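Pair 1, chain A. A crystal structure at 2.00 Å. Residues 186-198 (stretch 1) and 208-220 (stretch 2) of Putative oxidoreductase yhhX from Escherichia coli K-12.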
# COMPACT_ATOMS: atom_id res chain seq x y z
N LEU A 186 -13.27 -14.00 1.17
CA LEU A 186 -14.21 -12.87 1.09
C LEU A 186 -14.64 -12.54 -0.33
O LEU A 186 -15.81 -12.25 -0.59
CB LEU A 186 -13.59 -11.58 1.65
CG LEU A 186 -13.11 -11.50 3.09
CD1 LEU A 186 -12.45 -10.15 3.35
CD2 LEU A 186 -14.29 -11.72 4.02
N PHE A 187 -13.67 -12.56 -1.25
CA PHE A 187 -13.92 -12.17 -2.62
C PHE A 187 -13.78 -13.23 -3.70
O PHE A 187 -14.20 -13.01 -4.82
CB PHE A 187 -13.03 -10.97 -2.94
CG PHE A 187 -13.15 -9.84 -1.94
CD1 PHE A 187 -14.36 -9.21 -1.72
CD2 PHE A 187 -12.04 -9.43 -1.21
CE1 PHE A 187 -14.48 -8.18 -0.80
CE2 PHE A 187 -12.14 -8.40 -0.28
CZ PHE A 187 -13.36 -7.77 -0.07
N GLY A 188 -13.17 -14.36 -3.38
CA GLY A 188 -13.03 -15.41 -4.37
C GLY A 188 -11.77 -15.37 -5.21
O GLY A 188 -10.69 -15.05 -4.71
N ARG A 189 -11.92 -15.72 -6.48
CA ARG A 189 -10.83 -15.78 -7.46
C ARG A 189 -10.62 -14.43 -8.16
O ARG A 189 -11.51 -13.94 -8.85
CB ARG A 189 -11.17 -16.85 -8.50
CG ARG A 189 -10.10 -17.88 -8.81
CD ARG A 189 -10.70 -18.99 -9.71
NE ARG A 189 -10.01 -20.28 -9.57
CZ ARG A 189 -10.38 -21.41 -10.19
NH1 ARG A 189 -11.43 -21.42 -11.01
NH2 ARG A 189 -9.71 -22.53 -9.99
N PRO A 190 -9.43 -13.84 -8.01
CA PRO A 190 -9.16 -12.54 -8.65
C PRO A 190 -8.92 -12.65 -10.15
O PRO A 190 -8.60 -13.74 -10.66
CB PRO A 190 -7.91 -12.06 -7.92
CG PRO A 190 -7.16 -13.33 -7.71
CD PRO A 190 -8.26 -14.29 -7.23
N ASP A 191 -9.06 -11.52 -10.84
CA ASP A 191 -8.84 -11.44 -12.28
C ASP A 191 -7.34 -11.35 -12.56
O ASP A 191 -6.83 -11.98 -13.49
CB ASP A 191 -9.50 -10.18 -12.86
CG ASP A 191 -11.00 -10.15 -12.66
OD1 ASP A 191 -11.64 -11.21 -12.81
OD2 ASP A 191 -11.53 -9.05 -12.35
N HIS A 192 -6.65 -10.54 -11.76
CA HIS A 192 -5.22 -10.31 -11.91
C HIS A 192 -4.51 -10.27 -10.56
O HIS A 192 -5.12 -10.04 -9.52
CB HIS A 192 -4.96 -8.96 -12.58
CG HIS A 192 -5.88 -8.64 -13.71
ND1 HIS A 192 -5.76 -9.22 -14.95
CD2 HIS A 192 -6.93 -7.79 -13.79
CE1 HIS A 192 -6.70 -8.74 -15.75
NE2 HIS A 192 -7.42 -7.87 -15.07
N VAL A 193 -3.20 -10.50 -10.60
CA VAL A 193 -2.38 -10.43 -9.40
C VAL A 193 -1.08 -9.71 -9.70
O VAL A 193 -0.41 -10.01 -10.68
CB VAL A 193 -2.03 -11.83 -8.85
CG1 VAL A 193 -1.15 -11.68 -7.61
CG2 VAL A 193 -3.30 -12.60 -8.48
N ALA A 194 -0.73 -8.73 -8.86
CA ALA A 194 0.52 -8.00 -9.01
C ALA A 194 1.42 -8.47 -7.86
O ALA A 194 0.99 -8.45 -6.70
CB ALA A 194 0.29 -6.48 -8.90
N TYR A 195 2.65 -8.86 -8.18
CA TYR A 195 3.59 -9.35 -7.18
C TYR A 195 4.82 -8.46 -6.97
O TYR A 195 5.36 -7.88 -7.91
CB TYR A 195 4.13 -10.74 -7.56
CG TYR A 195 3.13 -11.83 -7.87
CD1 TYR A 195 2.70 -12.07 -9.17
CD2 TYR A 195 2.65 -12.67 -6.85
CE1 TYR A 195 1.84 -13.12 -9.46
CE2 TYR A 195 1.78 -13.72 -7.13
CZ TYR A 195 1.39 -13.94 -8.44
OH TYR A 195 0.53 -14.99 -8.72
N ASP A 196 5.25 -8.39 -5.71
CA ASP A 196 6.45 -7.67 -5.27
C ASP A 196 6.99 -8.59 -4.18
O ASP A 196 6.46 -8.62 -3.07
CB ASP A 196 6.11 -6.30 -4.66
CG ASP A 196 7.26 -5.74 -3.82
OD1 ASP A 196 8.43 -5.92 -4.22
OD2 ASP A 196 6.99 -5.12 -2.77
N ILE A 197 8.04 -9.34 -4.50
CA ILE A 197 8.63 -10.28 -3.56
C ILE A 197 10.14 -10.01 -3.44
O ILE A 197 10.88 -10.18 -4.40
CB ILE A 197 8.41 -11.73 -4.05
CG1 ILE A 197 6.92 -11.98 -4.30
CG2 ILE A 197 8.94 -12.72 -3.00
CD1 ILE A 197 6.60 -13.31 -4.98
N ARG A 198 10.57 -9.61 -2.24
CA ARG A 198 11.98 -9.29 -2.03
C ARG A 198 12.61 -9.92 -0.78
O ARG A 198 11.93 -10.27 0.18
CB ARG A 198 12.15 -7.77 -1.97
CG ARG A 198 11.14 -7.01 -2.80
CD ARG A 198 11.62 -5.64 -3.25
NE ARG A 198 11.82 -4.66 -2.18
CZ ARG A 198 10.87 -4.19 -1.38
NH1 ARG A 198 9.62 -4.62 -1.50
NH2 ARG A 198 11.16 -3.26 -0.48
N ASP A 208 11.62 -12.37 2.37
CA ASP A 208 11.14 -12.07 3.72
C ASP A 208 10.24 -10.84 3.66
O ASP A 208 9.84 -10.29 4.68
CB ASP A 208 12.31 -11.78 4.67
CG ASP A 208 13.15 -10.59 4.23
OD1 ASP A 208 12.75 -9.87 3.29
OD2 ASP A 208 14.21 -10.37 4.85
N THR A 209 9.94 -10.42 2.44
CA THR A 209 9.12 -9.24 2.20
C THR A 209 8.26 -9.47 0.97
O THR A 209 8.76 -9.94 -0.05
CB THR A 209 10.03 -8.03 1.92
OG1 THR A 209 11.03 -7.95 2.94
CG2 THR A 209 9.22 -6.74 1.88
N PHE A 210 6.98 -9.16 1.06
CA PHE A 210 6.11 -9.32 -0.09
C PHE A 210 4.86 -8.48 -0.02
O PHE A 210 4.42 -8.07 1.05
CB PHE A 210 5.71 -10.80 -0.28
CG PHE A 210 4.73 -11.31 0.74
CD1 PHE A 210 5.16 -12.04 1.84
CD2 PHE A 210 3.37 -11.08 0.58
CE1 PHE A 210 4.24 -12.53 2.77
CE2 PHE A 210 2.45 -11.56 1.51
CZ PHE A 210 2.88 -12.28 2.61
N GLU A 211 4.30 -8.22 -1.19
CA GLU A 211 3.05 -7.49 -1.32
C GLU A 211 2.36 -8.08 -2.54
O GLU A 211 2.89 -8.03 -3.64
CB GLU A 211 3.26 -6.00 -1.53
CG GLU A 211 1.93 -5.24 -1.62
CD GLU A 211 2.08 -3.75 -1.84
OE1 GLU A 211 3.02 -3.15 -1.27
OE2 GLU A 211 1.23 -3.17 -2.55
N ALA A 212 1.19 -8.67 -2.32
CA ALA A 212 0.42 -9.24 -3.40
C ALA A 212 -0.83 -8.41 -3.52
O ALA A 212 -1.46 -8.07 -2.52
CB ALA A 212 0.07 -10.69 -3.10
N GLN A 213 -1.18 -8.05 -4.75
CA GLN A 213 -2.36 -7.25 -5.01
C GLN A 213 -3.30 -8.08 -5.86
O GLN A 213 -2.97 -8.46 -6.99
CB GLN A 213 -1.98 -5.97 -5.74
CG GLN A 213 -0.99 -5.12 -4.95
CD GLN A 213 -0.76 -3.74 -5.54
OE1 GLN A 213 -0.10 -2.90 -4.94
NE2 GLN A 213 -1.30 -3.50 -6.74
N LEU A 214 -4.47 -8.38 -5.30
CA LEU A 214 -5.47 -9.17 -6.00
C LEU A 214 -6.57 -8.26 -6.51
O LEU A 214 -7.19 -7.53 -5.74
CB LEU A 214 -6.05 -10.23 -5.06
CG LEU A 214 -5.13 -11.38 -4.64
CD1 LEU A 214 -3.92 -10.86 -3.88
CD2 LEU A 214 -5.91 -12.37 -3.77
N PHE A 215 -6.82 -8.31 -7.81
CA PHE A 215 -7.85 -7.46 -8.40
C PHE A 215 -9.14 -8.19 -8.70
O PHE A 215 -9.14 -9.26 -9.30
CB PHE A 215 -7.32 -6.81 -9.68
CG PHE A 215 -6.07 -6.00 -9.48
CD1 PHE A 215 -4.87 -6.63 -9.20
CD2 PHE A 215 -6.11 -4.61 -9.58
CE1 PHE A 215 -3.70 -5.89 -9.03
CE2 PHE A 215 -4.95 -3.86 -9.40
CZ PHE A 215 -3.74 -4.50 -9.12
N TYR A 216 -10.26 -7.62 -8.25
CA TYR A 216 -11.58 -8.19 -8.52
C TYR A 216 -12.36 -7.05 -9.14
O TYR A 216 -12.98 -6.24 -8.45
CB TYR A 216 -12.26 -8.65 -7.22
CG TYR A 216 -11.49 -9.70 -6.45
CD1 TYR A 216 -10.48 -9.34 -5.55
CD2 TYR A 216 -11.80 -11.05 -6.59
CE1 TYR A 216 -9.80 -10.31 -4.80
CE2 TYR A 216 -11.13 -12.03 -5.84
CZ TYR A 216 -10.13 -11.64 -4.95
OH TYR A 216 -9.48 -12.60 -4.19
N GLY A 217 -12.31 -6.97 -10.47
CA GLY A 217 -12.99 -5.89 -11.15
C GLY A 217 -12.31 -4.61 -10.73
O GLY A 217 -11.09 -4.50 -10.86
N ASP A 218 -13.08 -3.67 -10.21
CA ASP A 218 -12.54 -2.39 -9.77
C ASP A 218 -12.02 -2.46 -8.34
O ASP A 218 -11.50 -1.47 -7.82
CB ASP A 218 -13.61 -1.31 -9.86
CG ASP A 218 -13.97 -0.96 -11.29
OD1 ASP A 218 -13.07 -0.53 -12.05
OD2 ASP A 218 -15.15 -1.13 -11.66
N LEU A 219 -12.18 -3.61 -7.69
CA LEU A 219 -11.73 -3.76 -6.31
C LEU A 219 -10.31 -4.29 -6.24
O LEU A 219 -9.95 -5.20 -6.98
CB LEU A 219 -12.64 -4.74 -5.56
CG LEU A 219 -12.01 -5.28 -4.27
CD1 LEU A 219 -11.99 -4.19 -3.21
CD2 LEU A 219 -12.80 -6.48 -3.79
N LYS A 220 -9.51 -3.73 -5.33
CA LYS A 220 -8.14 -4.18 -5.14
C LYS A 220 -7.89 -4.54 -3.67
O LYS A 220 -8.16 -3.73 -2.77
CB LYS A 220 -7.12 -3.11 -5.58
CG LYS A 220 -5.66 -3.60 -5.51
CD LYS A 220 -4.62 -2.59 -5.98
CE LYS A 220 -4.38 -1.48 -4.97
NZ LYS A 220 -3.36 -0.51 -5.47

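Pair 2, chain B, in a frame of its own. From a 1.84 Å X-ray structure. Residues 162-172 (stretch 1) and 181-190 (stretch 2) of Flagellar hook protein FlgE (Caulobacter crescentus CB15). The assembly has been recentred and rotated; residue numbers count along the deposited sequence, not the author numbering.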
# COMPACT_ATOMS: atom_id res chain seq x y z
N GLY B 162 -9.10 -3.39 8.58
CA GLY B 162 -7.89 -3.31 7.78
C GLY B 162 -7.60 -4.55 6.96
O GLY B 162 -8.51 -5.23 6.49
N VAL B 163 -6.31 -4.84 6.79
CA VAL B 163 -5.88 -5.93 5.93
C VAL B 163 -4.82 -6.79 6.61
O VAL B 163 -3.83 -6.27 7.13
CB VAL B 163 -5.31 -5.41 4.59
CG1 VAL B 163 -4.87 -6.56 3.69
CG2 VAL B 163 -6.34 -4.54 3.87
N LYS B 164 -5.02 -8.10 6.59
CA LYS B 164 -4.04 -9.06 7.11
C LYS B 164 -2.82 -9.12 6.19
O LYS B 164 -2.97 -9.32 4.99
CB LYS B 164 -4.68 -10.44 7.23
CG LYS B 164 -3.74 -11.55 7.68
CD LYS B 164 -4.41 -12.91 7.54
CE LYS B 164 -3.60 -14.01 8.21
NZ LYS B 164 -3.65 -13.87 9.69
N PRO B 165 -1.62 -8.95 6.76
CA PRO B 165 -0.39 -8.94 5.95
C PRO B 165 -0.13 -10.26 5.23
O PRO B 165 -0.64 -11.30 5.67
CB PRO B 165 0.72 -8.67 6.99
CG PRO B 165 0.01 -8.13 8.19
CD PRO B 165 -1.33 -8.79 8.19
N ASP B 166 0.63 -10.22 4.14
CA ASP B 166 1.11 -11.44 3.47
C ASP B 166 2.30 -12.02 4.22
O ASP B 166 2.53 -13.23 4.20
CB ASP B 166 1.52 -11.15 2.03
CG ASP B 166 0.33 -10.93 1.13
OD1 ASP B 166 -0.73 -11.53 1.39
OD2 ASP B 166 0.47 -10.16 0.16
N PHE B 167 3.07 -11.15 4.86
CA PHE B 167 4.22 -11.60 5.62
C PHE B 167 4.65 -10.55 6.64
O PHE B 167 4.47 -9.36 6.42
CB PHE B 167 5.39 -11.94 4.70
CG PHE B 167 6.45 -12.79 5.35
CD1 PHE B 167 6.14 -14.05 5.85
CD2 PHE B 167 7.75 -12.33 5.47
CE1 PHE B 167 7.11 -14.83 6.45
CE2 PHE B 167 8.73 -13.11 6.07
CZ PHE B 167 8.40 -14.36 6.56
N GLU B 168 5.21 -11.02 7.74
CA GLU B 168 5.68 -10.13 8.79
C GLU B 168 7.05 -10.55 9.31
O GLU B 168 7.38 -11.74 9.38
CB GLU B 168 4.68 -10.10 9.95
CG GLU B 168 3.33 -9.51 9.61
CD GLU B 168 2.49 -9.26 10.85
OE1 GLU B 168 2.41 -10.16 11.72
OE2 GLU B 168 1.91 -8.16 10.95
N VAL B 169 7.85 -9.55 9.67
CA VAL B 169 9.10 -9.78 10.37
C VAL B 169 9.04 -9.09 11.73
O VAL B 169 8.91 -7.87 11.79
CB VAL B 169 10.30 -9.24 9.58
CG1 VAL B 169 11.59 -9.46 10.36
CG2 VAL B 169 10.37 -9.91 8.22
N GLN B 170 9.11 -9.85 12.81
CA GLN B 170 9.09 -9.25 14.13
C GLN B 170 10.48 -8.81 14.56
O GLN B 170 11.45 -9.55 14.40
CB GLN B 170 8.50 -10.21 15.17
CG GLN B 170 7.01 -10.48 14.99
CD GLN B 170 6.34 -10.96 16.27
OE1 GLN B 170 7.00 -11.45 17.19
NE2 GLN B 170 5.03 -10.80 16.34
N ILE B 171 10.56 -7.60 15.09
CA ILE B 171 11.83 -7.02 15.50
C ILE B 171 11.78 -6.61 16.97
O ILE B 171 11.27 -5.53 17.30
CB ILE B 171 12.18 -5.80 14.64
CG1 ILE B 171 12.11 -6.14 13.16
CG2 ILE B 171 13.57 -5.29 15.00
CD1 ILE B 171 12.26 -4.94 12.24
N PRO B 172 12.28 -7.47 17.85
CA PRO B 172 12.31 -7.18 19.29
C PRO B 172 13.35 -6.12 19.65
O PRO B 172 14.53 -6.26 19.33
CB PRO B 172 12.68 -8.53 19.91
CG PRO B 172 13.43 -9.24 18.83
CD PRO B 172 12.79 -8.82 17.55
N ARG B 181 10.20 -4.15 23.62
CA ARG B 181 9.21 -3.57 22.72
C ARG B 181 9.26 -4.30 21.38
O ARG B 181 10.32 -4.39 20.77
CB ARG B 181 9.45 -2.08 22.49
CG ARG B 181 9.64 -1.28 23.76
CD ARG B 181 8.31 -0.92 24.38
NE ARG B 181 8.39 -1.04 25.83
CZ ARG B 181 7.84 -2.02 26.53
NH1 ARG B 181 7.13 -2.96 25.91
NH2 ARG B 181 7.97 -2.05 27.85
N THR B 182 8.13 -4.81 20.92
CA THR B 182 8.13 -5.49 19.64
C THR B 182 7.73 -4.54 18.53
O THR B 182 6.64 -3.96 18.55
CB THR B 182 7.19 -6.71 19.64
OG1 THR B 182 7.65 -7.66 20.61
CG2 THR B 182 7.18 -7.36 18.27
N VAL B 183 8.63 -4.36 17.58
CA VAL B 183 8.35 -3.61 16.37
C VAL B 183 8.18 -4.63 15.25
O VAL B 183 8.91 -5.62 15.20
CB VAL B 183 9.47 -2.59 16.05
CG1 VAL B 183 9.33 -2.04 14.64
CG2 VAL B 183 9.44 -1.47 17.07
N THR B 184 7.19 -4.42 14.39
CA THR B 184 6.92 -5.39 13.34
C THR B 184 7.00 -4.73 11.97
O THR B 184 6.54 -3.61 11.78
CB THR B 184 5.54 -6.05 13.52
OG1 THR B 184 5.45 -6.62 14.83
CG2 THR B 184 5.32 -7.15 12.50
N LEU B 185 7.62 -5.43 11.03
CA LEU B 185 7.59 -5.03 9.64
C LEU B 185 6.52 -5.86 8.93
O LEU B 185 6.69 -7.06 8.75
CB LEU B 185 8.96 -5.22 8.98
CG LEU B 185 9.05 -4.99 7.47
CD1 LEU B 185 8.63 -3.58 7.11
CD2 LEU B 185 10.47 -5.29 6.97
N SER B 186 5.43 -5.21 8.55
CA SER B 186 4.29 -5.89 7.94
C SER B 186 4.22 -5.55 6.46
O SER B 186 4.34 -4.38 6.08
CB SER B 186 2.98 -5.49 8.64
OG SER B 186 3.01 -5.86 10.00
N MET B 187 4.04 -6.57 5.63
CA MET B 187 4.12 -6.36 4.20
C MET B 187 3.03 -7.08 3.41
O MET B 187 2.57 -8.16 3.78
CB MET B 187 5.50 -6.78 3.69
CG MET B 187 6.59 -5.76 3.98
SD MET B 187 8.23 -6.45 3.78
CE MET B 187 8.20 -7.74 5.02
N LEU B 188 2.64 -6.45 2.31
CA LEU B 188 1.67 -7.00 1.37
C LEU B 188 2.28 -6.95 -0.02
O LEU B 188 2.92 -5.96 -0.38
CB LEU B 188 0.37 -6.19 1.38
CG LEU B 188 -0.61 -6.36 2.53
CD1 LEU B 188 -1.52 -5.14 2.61
CD2 LEU B 188 -1.43 -7.63 2.34
N LYS B 189 2.07 -8.00 -0.80
CA LYS B 189 2.44 -7.96 -2.21
C LYS B 189 1.64 -6.86 -2.90
O LYS B 189 0.41 -6.83 -2.80
CB LYS B 189 2.20 -9.30 -2.89
CG LYS B 189 2.67 -9.34 -4.34
CD LYS B 189 4.19 -9.29 -4.42
CE LYS B 189 4.67 -9.07 -5.84
NZ LYS B 189 4.41 -7.69 -6.30
N GLY B 190 2.33 -5.96 -3.58
CA GLY B 190 1.67 -4.89 -4.31
C GLY B 190 1.31 -5.33 -5.72
O GLY B 190 1.74 -6.39 -6.17
O HOH W 1 -1.33 -8.61 -1.60

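The sharpest difference lies where A:Tyr216 of pair 1 coincides with B:Leu188 of pair 2 (CA atoms 0.8 Å apart after superposition, side-chain centres 2.7 Å). The A:Tyr216 ring is clamped on both faces: A:Phe187 CB sits 3.5 Å from its centroid and 10° off the normal, and A:Pro190 CB lies over the opposite face, 3.9 Å from the centroid. Its hydroxyl then reaches the backbone, A:Tyr216 OH donating to A:Gly188 O at 2.8 Å. The B:Leu188 side chain has no polar group and makes only van der Waals contacts here, with B:Leu188 CD1 3.8 Å from B:Val163 CG1 and B:Leu188 CD2 3.5 Å from B:Lys164 O. B:Val163 matches A:Gly188, so pair 2 places a side chain directed at the partner stretch where pair 1 has none and offers a carbonyl. At A:Gly188 the backbone angles (91/-143) by themselves call for glycine.

The shared frame is an antiparallel strand pair preceded by a Pro-Asp step. Fourteen central residues superpose with an RMSD of 0.7 Å, and the strand directions differ by 168° in pair 1 and 154° in pair 2. A:Pro190 matches B:Pro165, and A:Asp191 matches B:Asp166, with side-chain centres 0.5 and 0.7 Å apart. Both aspartates take chi1 m and make the same two bonds: A:Asp191 N to A:Phe215 O (2.7 Å) and B:Asp166 N to B:Met187 O (2.9 Å), then A:Gly217 N to A:Asp191 OD2 and B:Lys189 N to B:Asp166 OD2 (both 2.9 Å). Each carboxylate thus accepts a backbone NH two residues beyond the carbonyl that its own NH engages. In pair 2 a water adds a bridge, donating to B:Asp166 OD2 at 3.0 Å and to B:Lys189 O at 2.8 Å.

Further along, paired backbone bonds coincide: A:Ala194 N to A:Gln213 O and B:Val169 N to B:Leu185 O are each 2.9 Å, as are the return bonds from A:Gln213 N to A:Ala194 O and from B:Leu185 N to B:Val169 O.

The side chains on this common lattice diverge. A:Val193 and A:Leu214 make a loose apolar contact (A:Val193 CG2 to A:Leu214 CG, 4.4 Å); their counterparts B:Glu168 and B:Ser186 form a hydrogen bond, B:Ser186 OG donating to B:Glu168 OE2 at 2.7 Å. On the other face, A:Ala194 CB meets the ring edge at A:Phe215 CE1 (4.0 Å), whereas at the matching positions the flexible chain of B:Met187 brings CE to 4.4 Å from B:Val169 CG2.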